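Local coordinates for putative lipoprotein (Campylobacter jejuni subsp. jejuni, PDB 2G5G) that binds heme, two of them stacked face to face in a dimer, and probably takes part in bacterial heme uptake, at residues 21-26 / 258-263; 45-50 / 244-249. All coordinates share one frame; numbering follows the deposited sequence.

Contact 1 of 2, residues 21-26 / 258-263; sequences ILDTHT and SDYVLI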
# COMPACT_ATOMS: atom_id res chain seq x y z
N ILE A 21 -14.22 30.79 17.59
CA ILE A 21 -14.45 30.63 16.15
C ILE A 21 -14.10 31.92 15.44
O ILE A 21 -14.53 32.98 15.87
CB ILE A 21 -15.94 30.37 15.87
CG1 ILE A 21 -16.43 29.13 16.64
CG2 ILE A 21 -16.23 30.24 14.33
CD1 ILE A 21 -17.92 29.07 16.75
N LEU A 22 -13.35 31.81 14.35
CA LEU A 22 -13.14 32.92 13.45
C LEU A 22 -13.86 32.68 12.14
O LEU A 22 -13.78 31.60 11.59
CB LEU A 22 -11.66 33.08 13.12
CG LEU A 22 -10.68 33.56 14.18
CD1 LEU A 22 -9.29 33.55 13.56
CD2 LEU A 22 -11.05 34.98 14.63
N ASP A 23 -14.54 33.71 11.66
CA ASP A 23 -14.87 33.86 10.25
C ASP A 23 -13.51 34.08 9.54
O ASP A 23 -12.79 35.05 9.86
CB ASP A 23 -15.74 35.10 10.13
CG ASP A 23 -16.21 35.38 8.71
OD1 ASP A 23 -15.46 35.12 7.75
OD2 ASP A 23 -17.32 35.89 8.55
N THR A 24 -13.13 33.20 8.62
CA THR A 24 -11.79 33.35 8.00
C THR A 24 -11.72 34.49 6.95
O THR A 24 -10.62 34.90 6.55
CB THR A 24 -11.31 32.05 7.30
OG1 THR A 24 -12.21 31.77 6.22
CG2 THR A 24 -11.18 30.87 8.28
N HIS A 25 -12.86 34.97 6.49
CA HIS A 25 -12.88 36.00 5.45
C HIS A 25 -12.48 37.36 6.07
O HIS A 25 -11.75 38.16 5.45
CB HIS A 25 -14.26 36.08 4.81
CG HIS A 25 -14.69 34.80 4.12
ND1 HIS A 25 -15.29 34.79 2.88
CD2 HIS A 25 -14.55 33.50 4.48
CE1 HIS A 25 -15.53 33.54 2.51
NE2 HIS A 25 -15.10 32.74 3.47
N THR A 26 -12.93 37.58 7.30
CA THR A 26 -12.74 38.87 7.96
C THR A 26 -11.79 38.73 9.13
O THR A 26 -11.36 39.73 9.67
CB THR A 26 -14.06 39.40 8.55
OG1 THR A 26 -14.64 38.39 9.40
CG2 THR A 26 -15.07 39.78 7.45
N SER A 258 -10.68 27.33 4.63
CA SER A 258 -12.04 27.14 5.12
C SER A 258 -12.75 28.51 5.22
O SER A 258 -12.13 29.52 4.95
CB SER A 258 -11.96 26.42 6.48
OG SER A 258 -11.48 27.27 7.50
N ASP A 259 -14.03 28.52 5.56
CA ASP A 259 -14.80 29.76 5.78
C ASP A 259 -14.92 30.11 7.26
O ASP A 259 -15.10 31.30 7.63
CB ASP A 259 -16.19 29.61 5.16
CG ASP A 259 -16.11 29.32 3.66
OD1 ASP A 259 -15.54 30.19 2.93
OD2 ASP A 259 -16.53 28.22 3.22
N TYR A 260 -14.83 29.10 8.10
CA TYR A 260 -14.82 29.27 9.56
C TYR A 260 -13.76 28.36 10.11
O TYR A 260 -13.48 27.29 9.53
CB TYR A 260 -16.20 28.93 10.19
CG TYR A 260 -17.29 29.86 9.71
CD1 TYR A 260 -18.08 29.51 8.60
CD2 TYR A 260 -17.50 31.10 10.31
CE1 TYR A 260 -19.07 30.37 8.13
CE2 TYR A 260 -18.49 31.98 9.84
CZ TYR A 260 -19.26 31.59 8.74
OH TYR A 260 -20.22 32.42 8.20
N VAL A 261 -13.14 28.75 11.24
CA VAL A 261 -12.19 27.85 11.84
C VAL A 261 -12.42 27.87 13.34
O VAL A 261 -12.67 28.92 13.94
CB VAL A 261 -10.70 28.15 11.37
CG1 VAL A 261 -10.30 29.57 11.70
CG2 VAL A 261 -9.72 27.11 11.92
N LEU A 262 -12.42 26.68 13.93
CA LEU A 262 -12.51 26.57 15.38
C LEU A 262 -11.11 26.48 15.91
O LEU A 262 -10.32 25.69 15.42
CB LEU A 262 -13.32 25.34 15.80
CG LEU A 262 -14.80 25.66 15.95
CD1 LEU A 262 -15.40 25.73 14.53
CD2 LEU A 262 -15.52 24.55 16.78
N ILE A 263 -10.82 27.31 16.89
CA ILE A 263 -9.46 27.44 17.41
C ILE A 263 -9.53 27.07 18.89
O ILE A 263 -10.36 27.62 19.62
CB ILE A 263 -8.90 28.88 17.24
CG1 ILE A 263 -8.75 29.21 15.74
CG2 ILE A 263 -7.53 29.02 17.95
CD1 ILE A 263 -8.53 30.68 15.45
O HOH W 1 -19.75 35.09 9.23
O HOH W 2 -17.09 32.97 6.35
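Leu22 and Val261 form the antiparallel hydrogen-bonded pair that joins strand 21-23 to strand 260-263, two short segments whose N-to-C directions differ by 157°. Their reciprocal bonds, Leu22 N to Val261 O (3.0 Å) and Val261 N to Leu22 O (2.9 Å), are flanked by the non-hydrogen-bonded pairs Ile21-Leu262 and Asp23-Tyr260. On the face carrying those two pairs, Ile21 and Leu262 lie side by side and point the same way, CG1 of Ile21 meeting CG of Leu262 at 3.9 Å. The Tyr260 ring leans obliquely past Asp23, its CD2-CE2 side nearest Asp23 CA and CB, while Met35 and Glu38 of helix 32-39 pack against it. One water joins Asp23 OD2 to Tyr260 OH; a second, above one ring face and offset toward the rim, donates to Asp259 O. Across the other face, CD1 of Leu22 touches CD1 of Ile263 at 3.5 Å.

In the mixed sheet of this ChaN-family domain, strand 19-23 runs antiparallel to strand 260-264 at one flank of the parallel core. Where 21-26 turns out of the sheet, one further backbone bond follows the strand, Thr24 N donating to Asp259 O from well above the carbonyl plane, and side-chain bonds join it there. Asp23 OD1 accepts from His25 N, an Asx turn. With OG1 of Thr24 set between its own backbone N and carbonyl carbon (chi1 64°), the hydroxyl donates to Ser258 O at 2.6 Å. His25 NE2 reaches the anti lone pair of Asp259 OD1 at 2.6 Å. That oxygen lies in the imidazole plane, although ring and carboxylate planes are turned 41° apart. Lys226 forms a salt bridge with the same OD1, and Asp259 OD2 accepts from Val245 N.

Contact 2 of 2, residues 45-50 / 244-249; sequences ILLGEK and VVVNLS
Four backbone bonds zip strand 45-49 to strand 244-248 in parallel: Leu46 N to Val244 O, Val246 N to Leu46 O (2.7 Å, nearly straight, 176° at the hydrogen), Gly48 N to Val246 O, and Leu248 N to Gly48 O (2.9 Å). Thus Leu46 and Gly48 each use both N and O on this neighbour, whereas Ile45, Leu47 and Glu49 turn their backbone polar groups to strand 214-220, the next strand of the parallel core. The carbonyls of Val244 and Val246 also receive CA-H...O contacts, from Ile45 CA and Leu47 CA.

On the two faces of the sheet the packing is apolar. Ile45 and Val244 lie alongside each other, their CG1 atoms 3.6 Å apart, and on the same face CD2 of Leu47 fits against both Val246 CG1 and Leu248 CD2, the latter at 3.7 Å. Helix 54-73 packs over Leu47 and Leu248. On the reverse face the side chains of Leu46 and Val245 cross obliquely, CD1 of Leu46 meeting CG2 of Val245, under Pro231 of helix 230-236.

Polar side chains gather at the C-terminal end. The Asn247 carboxamide is carried to Gly48, where ND2 lies 3.2 Å from Gly48 O; the hydrogen bond of ND2 goes to Ser221 OG. Buried Glu49 points away from 244-249: OE1 is held by Lys57 and Gln60, OE2 by His51 and Tyr123. Two partners on each oxygen fix the rotation and position of this buried carboxylate, which is thus held entirely from outside 244-249.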
# COMPACT_ATOMS: atom_id res chain seq x y z
N ILE A 45 -22.28 21.57 3.89
CA ILE A 45 -21.41 22.05 4.95
C ILE A 45 -20.28 21.03 5.04
O ILE A 45 -20.53 19.86 5.31
CB ILE A 45 -22.15 22.15 6.32
CG1 ILE A 45 -23.26 23.19 6.26
CG2 ILE A 45 -21.15 22.52 7.44
CD1 ILE A 45 -24.45 22.90 7.18
N LEU A 46 -19.06 21.47 4.76
CA LEU A 46 -17.91 20.59 4.97
C LEU A 46 -17.27 20.82 6.34
O LEU A 46 -17.00 21.97 6.68
CB LEU A 46 -16.86 20.72 3.87
CG LEU A 46 -17.23 20.37 2.44
CD1 LEU A 46 -17.96 21.53 1.86
CD2 LEU A 46 -15.94 20.15 1.64
N LEU A 47 -17.05 19.75 7.09
CA LEU A 47 -16.47 19.80 8.46
C LEU A 47 -15.18 19.01 8.45
O LEU A 47 -15.19 17.76 8.32
CB LEU A 47 -17.42 19.15 9.47
CG LEU A 47 -17.66 19.77 10.85
CD1 LEU A 47 -18.17 18.75 11.86
CD2 LEU A 47 -16.60 20.74 11.43
N GLY A 48 -14.06 19.74 8.56
CA GLY A 48 -12.74 19.15 8.48
C GLY A 48 -12.23 18.82 9.87
O GLY A 48 -12.35 19.64 10.78
N GLU A 49 -11.64 17.63 10.01
CA GLU A 49 -11.16 17.13 11.29
C GLU A 49 -9.74 16.53 11.18
O GLU A 49 -9.26 16.21 10.09
CB GLU A 49 -12.12 16.07 11.85
CG GLU A 49 -12.13 14.77 11.03
CD GLU A 49 -12.48 13.50 11.84
OE1 GLU A 49 -12.94 13.59 13.00
OE2 GLU A 49 -12.27 12.40 11.30
N LYS A 50 -9.09 16.41 12.33
CA LYS A 50 -7.92 15.55 12.48
C LYS A 50 -8.47 14.24 13.11
O LYS A 50 -9.09 14.29 14.17
CB LYS A 50 -6.91 16.23 13.42
CG LYS A 50 -5.58 15.47 13.59
CD LYS A 50 -4.64 16.27 14.50
CE LYS A 50 -3.34 15.50 14.78
NZ LYS A 50 -3.53 14.55 15.92
N VAL A 244 -20.20 25.77 2.28
CA VAL A 244 -19.49 26.39 3.42
C VAL A 244 -18.57 25.35 4.07
O VAL A 244 -18.93 24.17 4.22
CB VAL A 244 -20.44 27.04 4.48
CG1 VAL A 244 -21.32 25.97 5.16
CG2 VAL A 244 -19.64 27.82 5.51
N VAL A 245 -17.38 25.81 4.44
CA VAL A 245 -16.33 24.94 4.95
C VAL A 245 -15.95 25.38 6.34
O VAL A 245 -15.62 26.56 6.56
CB VAL A 245 -15.06 24.92 4.05
CG1 VAL A 245 -14.01 23.94 4.64
CG2 VAL A 245 -15.41 24.59 2.57
N VAL A 246 -16.05 24.45 7.28
CA VAL A 246 -15.69 24.70 8.67
C VAL A 246 -14.56 23.77 9.04
O VAL A 246 -14.70 22.54 8.96
CB VAL A 246 -16.85 24.44 9.64
CG1 VAL A 246 -16.38 24.71 11.13
CG2 VAL A 246 -18.04 25.34 9.32
N ASN A 247 -13.43 24.33 9.45
CA ASN A 247 -12.29 23.46 9.75
C ASN A 247 -12.06 23.49 11.25
O ASN A 247 -12.13 24.56 11.87
CB ASN A 247 -10.99 23.86 9.03
CG ASN A 247 -9.91 22.76 9.15
OD1 ASN A 247 -8.71 23.03 9.33
ND2 ASN A 247 -10.34 21.52 9.09
N LEU A 248 -11.81 22.32 11.81
CA LEU A 248 -11.46 22.18 13.23
C LEU A 248 -9.92 22.23 13.30
O LEU A 248 -9.25 21.34 12.78
CB LEU A 248 -12.02 20.85 13.78
CG LEU A 248 -13.53 20.68 13.54
CD1 LEU A 248 -14.00 19.27 13.99
CD2 LEU A 248 -14.35 21.81 14.18
N SER A 249 -9.37 23.31 13.85
CA SER A 249 -7.92 23.52 13.69
C SER A 249 -7.06 22.54 14.48
O SER A 249 -7.48 22.01 15.51
CB SER A 249 -7.48 24.95 13.99
OG SER A 249 -7.76 25.32 15.33

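How the contacts relate
From the N terminus, strand 19-23 comes first, and contact 1 joins it to the last strand, 260-264, closing a loop that takes in nearly the whole domain. Contact 2 is nested inside that loop: strand 44-49 waits for strand 243-248, with 193 residues, about half of them helical, between its segments. Strands 243-248 and 260-264 follow one another in the chain and are sheet neighbours, so the two contacts adjoin, their centres about 10 Å apart. Ser249 OG bonds Leu262 O, and Asp259 N probably donates to Val245 O. Together the two contacts carry the sheet from its parallel centre out to the antiparallel N-terminal flank.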